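Local coordinates for protein ATP-citrate lyase beta-subunit (Chlorobium limicola, PDB 6HXJ) that probably forms, as part of ATP-citrate lyase, oxaloacetate and acetyl-CoA from citrate and CoA at the expense of ATP, at residues I109-S121 and N131-D143. Residues are numbered along the deposited sequence; the frame is centred on the assembly and turned at random.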
loop_
_atom_site.group_PDB
_atom_site.type_symbol
_atom_site.label_atom_id
_atom_site.label_comp_id
_atom_site.label_asym_id
_atom_site.label_seq_id
_atom_site.Cartn_x
_atom_site.Cartn_y
_atom_site.Cartn_z
ATOM N N ILE A 109 24.353 -66.941 -13.845
ATOM C CA ILE A 109 23.128 -66.605 -13.122
ATOM C C ILE A 109 22.245 -65.771 -14.077
ATOM O O ILE A 109 22.663 -64.706 -14.521
ATOM C CB ILE A 109 23.406 -65.993 -11.717
ATOM C CG1 ILE A 109 22.117 -65.637 -10.998
ATOM C CG2 ILE A 109 24.382 -64.818 -11.730
ATOM C CD1 ILE A 109 22.135 -65.931 -9.520
ATOM N N ILE A 110 21.131 -66.364 -14.515
ATOM C CA ILE A 110 20.228 -65.782 -15.508
ATOM C C ILE A 110 18.887 -65.547 -14.863
ATOM O O ILE A 110 18.287 -66.494 -14.340
ATOM C CB ILE A 110 20.160 -66.643 -16.806
ATOM C CG1 ILE A 110 19.728 -68.110 -16.474
ATOM C CG2 ILE A 110 21.516 -66.607 -17.512
ATOM C CD1 ILE A 110 20.022 -69.264 -17.472
ATOM N N GLY A 111 18.454 -64.283 -14.836
ATOM C CA GLY A 111 17.201 -63.894 -14.211
ATOM C C GLY A 111 15.979 -64.420 -14.930
ATOM O O GLY A 111 16.033 -64.684 -16.136
ATOM N N ASN A 112 14.882 -64.598 -14.188
ATOM C CA ASN A 112 13.594 -65.091 -14.693
ATOM C C ASN A 112 12.447 -64.476 -13.867
ATOM O O ASN A 112 12.721 -63.833 -12.851
ATOM C CB ASN A 112 13.531 -66.630 -14.684
ATOM C CG ASN A 112 13.860 -67.269 -13.365
ATOM O OD1 ASN A 112 13.264 -66.964 -12.329
ATOM N ND2 ASN A 112 14.830 -68.164 -13.378
ATOM N N LYS A 113 11.181 -64.689 -14.284
ATOM C CA LYS A 113 10.011 -64.082 -13.651
ATOM C C LYS A 113 9.927 -64.305 -12.146
ATOM O O LYS A 113 9.376 -63.458 -11.453
ATOM C CB LYS A 113 8.696 -64.492 -14.347
ATOM C CG LYS A 113 8.409 -65.990 -14.367
ATOM C CD LYS A 113 7.078 -66.371 -15.045
ATOM C CE LYS A 113 6.649 -67.806 -14.745
ATOM N NZ LYS A 113 7.475 -68.842 -15.447
ATOM N N ASP A 114 10.526 -65.394 -11.643
ATOM C CA ASP A 114 10.492 -65.816 -10.231
ATOM C C ASP A 114 11.779 -65.550 -9.438
ATOM O O ASP A 114 11.828 -65.815 -8.252
ATOM C CB ASP A 114 10.102 -67.317 -10.141
ATOM C CG ASP A 114 8.768 -67.678 -10.810
ATOM O OD1 ASP A 114 7.773 -66.912 -10.632
ATOM O OD2 ASP A 114 8.711 -68.733 -11.489
ATOM N N GLY A 115 12.800 -65.046 -10.089
ATOM C CA GLY A 115 14.067 -64.750 -9.446
ATOM C C GLY A 115 15.100 -65.015 -10.513
ATOM O O GLY A 115 15.003 -64.496 -11.636
ATOM N N ALA A 116 16.092 -65.829 -10.165
ATOM C CA ALA A 116 17.133 -66.222 -11.092
ATOM C C ALA A 116 17.402 -67.706 -11.047
ATOM O O ALA A 116 16.817 -68.435 -10.249
ATOM C CB ALA A 116 18.381 -65.445 -10.696
ATOM N N GLU A 117 18.262 -68.162 -11.945
ATOM C CA GLU A 117 18.682 -69.548 -12.035
ATOM C C GLU A 117 20.202 -69.578 -12.090
ATOM O O GLU A 117 20.800 -68.848 -12.890
ATOM C CB GLU A 117 18.104 -70.192 -13.286
ATOM C CG GLU A 117 18.098 -71.707 -13.249
ATOM C CD GLU A 117 17.462 -72.369 -14.458
ATOM O OE1 GLU A 117 17.764 -71.956 -15.603
ATOM O OE2 GLU A 117 16.653 -73.304 -14.253
ATOM N N LEU A 118 20.821 -70.386 -11.222
ATOM C CA LEU A 118 22.258 -70.522 -11.181
ATOM C C LEU A 118 22.628 -71.825 -11.839
ATOM O O LEU A 118 22.200 -72.879 -11.386
ATOM C CB LEU A 118 22.755 -70.445 -9.739
ATOM C CG LEU A 118 24.260 -70.561 -9.490
ATOM C CD1 LEU A 118 25.054 -69.404 -10.082
ATOM C CD2 LEU A 118 24.540 -70.671 -8.034
ATOM N N LEU A 119 23.362 -71.749 -12.948
ATOM C CA LEU A 119 23.807 -72.924 -13.687
ATOM C C LEU A 119 25.282 -73.105 -13.370
ATOM O O LEU A 119 26.047 -72.135 -13.409
ATOM C CB LEU A 119 23.561 -72.765 -15.207
ATOM C CG LEU A 119 22.162 -73.150 -15.723
ATOM C CD1 LEU A 119 21.128 -72.151 -15.319
ATOM C CD2 LEU A 119 22.143 -73.247 -17.222
ATOM N N ILE A 120 25.670 -74.329 -12.991
ATOM C CA ILE A 120 27.053 -74.642 -12.649
ATOM C C ILE A 120 27.565 -75.868 -13.421
ATOM O O ILE A 120 26.853 -76.850 -13.582
ATOM C CB ILE A 120 27.247 -74.760 -11.103
ATOM C CG1 ILE A 120 28.737 -74.698 -10.719
ATOM C CG2 ILE A 120 26.533 -75.991 -10.482
ATOM C CD1 ILE A 120 28.961 -74.475 -9.299
ATOM N N SER A 121 28.807 -75.809 -13.881
ATOM C CA SER A 121 29.420 -76.951 -14.559
ATOM C C SER A 121 30.881 -77.082 -14.196
ATOM O O SER A 121 31.567 -76.082 -13.991
ATOM C CB SER A 121 29.271 -76.846 -16.073
ATOM O OG SER A 121 29.540 -78.098 -16.676
ATOM N N ASN A 131 28.968 -80.819 -23.383
ATOM C CA ASN A 131 28.845 -81.075 -21.948
ATOM C C ASN A 131 27.749 -80.217 -21.305
ATOM O O ASN A 131 27.979 -79.490 -20.332
ATOM C CB ASN A 131 30.191 -80.893 -21.234
ATOM C CG ASN A 131 31.222 -81.922 -21.605
ATOM O OD1 ASN A 131 30.974 -83.132 -21.582
ATOM N ND2 ASN A 131 32.396 -81.453 -21.983
ATOM N N TRP A 132 26.538 -80.322 -21.850
ATOM C CA TRP A 132 25.404 -79.613 -21.282
ATOM C C TRP A 132 24.607 -80.495 -20.292
ATOM O O TRP A 132 23.741 -79.984 -19.584
ATOM C CB TRP A 132 24.519 -78.958 -22.349
ATOM C CG TRP A 132 23.734 -77.802 -21.795
ATOM C CD1 TRP A 132 22.411 -77.801 -21.456
ATOM C CD2 TRP A 132 24.256 -76.530 -21.369
ATOM N NE1 TRP A 132 22.065 -76.590 -20.895
ATOM C CE2 TRP A 132 23.179 -75.792 -20.831
ATOM C CE3 TRP A 132 25.528 -75.929 -21.419
ATOM C CZ2 TRP A 132 23.329 -74.482 -20.363
ATOM C CZ3 TRP A 132 25.677 -74.638 -20.936
ATOM C CH2 TRP A 132 24.587 -73.928 -20.418
ATOM N N ASP A 133 24.951 -81.795 -20.179
ATOM C CA ASP A 133 24.318 -82.700 -19.205
ATOM C C ASP A 133 25.035 -82.529 -17.866
ATOM O O ASP A 133 24.469 -82.826 -16.805
ATOM C CB ASP A 133 24.417 -84.172 -19.682
ATOM C CG ASP A 133 23.165 -84.796 -20.293
ATOM O OD1 ASP A 133 22.287 -84.036 -20.780
ATOM O OD2 ASP A 133 23.086 -86.047 -20.338
ATOM N N SER A 134 26.294 -82.048 -17.938
ATOM C CA SER A 134 27.150 -81.809 -16.782
ATOM C C SER A 134 26.640 -80.650 -15.941
ATOM O O SER A 134 26.986 -80.551 -14.766
ATOM C CB SER A 134 28.590 -81.567 -17.225
ATOM O OG SER A 134 28.784 -80.360 -17.936
ATOM N N VAL A 135 25.817 -79.782 -16.556
ATOM C CA VAL A 135 25.236 -78.580 -15.962
ATOM C C VAL A 135 24.136 -78.904 -14.944
ATOM O O VAL A 135 23.133 -79.555 -15.256
ATOM C CB VAL A 135 24.763 -77.554 -17.024
ATOM C CG1 VAL A 135 24.032 -76.381 -16.389
ATOM C CG2 VAL A 135 25.925 -77.050 -17.869
ATOM N N ARG A 136 24.381 -78.455 -13.710
ATOM C CA ARG A 136 23.465 -78.553 -12.585
ATOM C C ARG A 136 22.937 -77.155 -12.326
ATOM O O ARG A 136 23.699 -76.187 -12.227
ATOM C CB ARG A 136 24.140 -79.178 -11.341
ATOM C CG ARG A 136 24.719 -80.581 -11.580
ATOM C CD ARG A 136 23.670 -81.568 -12.056
ATOM N NE ARG A 136 24.258 -82.827 -12.503
ATOM C CZ ARG A 136 23.630 -83.709 -13.274
ATOM N NH1 ARG A 136 24.237 -84.834 -13.634
ATOM N NH2 ARG A 136 22.395 -83.468 -13.701
ATOM N N ARG A 137 21.625 -77.041 -12.325
ATOM C CA ARG A 137 20.977 -75.765 -12.171
ATOM C C ARG A 137 20.046 -75.736 -10.989
ATOM O O ARG A 137 19.322 -76.698 -10.743
ATOM C CB ARG A 137 20.256 -75.338 -13.468
ATOM C CG ARG A 137 19.398 -76.408 -14.134
ATOM C CD ARG A 137 18.555 -75.829 -15.253
ATOM N NE ARG A 137 19.310 -75.666 -16.500
ATOM C CZ ARG A 137 18.766 -75.347 -17.675
ATOM N NH1 ARG A 137 17.454 -75.152 -17.780
ATOM N NH2 ARG A 137 19.528 -75.225 -18.755
ATOM N N ILE A 138 20.076 -74.627 -10.245
ATOM C CA ILE A 138 19.130 -74.396 -9.152
ATOM C C ILE A 138 18.392 -73.091 -9.394
ATOM O O ILE A 138 18.961 -72.171 -9.960
ATOM C CB ILE A 138 19.656 -74.513 -7.698
ATOM C CG1 ILE A 138 20.685 -73.425 -7.360
ATOM C CG2 ILE A 138 20.150 -75.893 -7.383
ATOM C CD1 ILE A 138 20.245 -72.528 -6.248
ATOM N N GLN A 139 17.138 -73.006 -8.954
ATOM C CA GLN A 139 16.340 -71.804 -9.090
ATOM C C GLN A 139 16.359 -71.030 -7.776
ATOM O O GLN A 139 15.964 -71.557 -6.734
ATOM C CB GLN A 139 14.917 -72.155 -9.527
ATOM C CG GLN A 139 13.874 -71.046 -9.338
ATOM C CD GLN A 139 14.027 -69.930 -10.299
ATOM O OE1 GLN A 139 14.491 -70.107 -11.418
ATOM N NE2 GLN A 139 13.628 -68.751 -9.887
ATOM N N ILE A 140 16.875 -69.797 -7.826
ATOM C CA ILE A 140 16.933 -68.902 -6.680
ATOM C C ILE A 140 15.670 -68.081 -6.698
ATOM O O ILE A 140 15.500 -67.237 -7.575
ATOM C CB ILE A 140 18.219 -68.032 -6.667
ATOM C CG1 ILE A 140 19.464 -68.917 -6.529
ATOM C CG2 ILE A 140 18.172 -66.989 -5.540
ATOM C CD1 ILE A 140 20.496 -68.545 -7.383
ATOM N N GLU A 141 14.759 -68.348 -5.759
ATOM C CA GLU A 141 13.522 -67.579 -5.639
ATOM C C GLU A 141 13.857 -66.187 -5.164
ATOM O O GLU A 141 14.806 -66.016 -4.391
ATOM C CB GLU A 141 12.528 -68.260 -4.711
ATOM C CG GLU A 141 11.739 -69.362 -5.407
ATOM C CD GLU A 141 10.944 -68.936 -6.633
ATOM O OE1 GLU A 141 10.045 -68.070 -6.496
ATOM O OE2 GLU A 141 11.225 -69.471 -7.732
ATOM N N LEU A 142 13.165 -65.193 -5.724
ATOM C CA LEU A 142 13.373 -63.769 -5.464
ATOM C C LEU A 142 13.367 -63.456 -3.958
ATOM O O LEU A 142 12.413 -63.812 -3.249
ATOM C CB LEU A 142 12.316 -62.962 -6.226
ATOM C CG LEU A 142 12.480 -61.457 -6.282
ATOM C CD1 LEU A 142 13.568 -61.038 -7.250
ATOM C CD2 LEU A 142 11.208 -60.835 -6.694
ATOM N N ASP A 143 14.501 -62.878 -3.479
ATOM C CA ASP A 143 14.786 -62.503 -2.081
ATOM C C ASP A 143 14.859 -63.708 -1.109
ATOM O O ASP A 143 14.862 -63.512 0.110
ATOM C CB ASP A 143 13.794 -61.415 -1.565
ATOM C CG ASP A 143 13.755 -60.130 -2.379
ATOM O OD1 ASP A 143 14.841 -59.631 -2.759
ATOM O OD2 ASP A 143 12.637 -59.600 -2.602
#
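In the antiparallel sheet of the ATP-grasp region, strand 136-141, outermost within this chain, lies along strand 115-121, which a type I turn from N112 to G115 joins to strand 104-112. Three hydrogen-bonded pairs, A116 with I140, L118 with I138 and I120 with R136, zip the edge together, and L142 N extends the pairing to D114 O. At the turn, the amides of N112 and Q139 grip each other by two bonds, N112 ND2 to Q139 OE1 at 2.8 Å and Q139 NE2 to N112 OD1 at 3.0 Å, with their planes 36° apart. The bend of Q139 at chi2 (72°) turns its amide in toward N112. N112 OD1 also accepts from D114 N, closing an Asx turn. On the same face, E117 OE1 lies over one face of the R137 guanidinium, 3.9 Å from NH1, a long, purely electrostatic pairing. L119 CD2 reaches W132 CZ2 at 3.6 Å and also touches V135 CG1, the apolar end of this face. On the other face, I140 CD1 meets I109 CD1 and L118 CB, each at 3.8 Å, where L118 packs on helix 148-158 and I109 on helix 163-181. The paired amides thus fix each other's rotation and tie turn to edge strand.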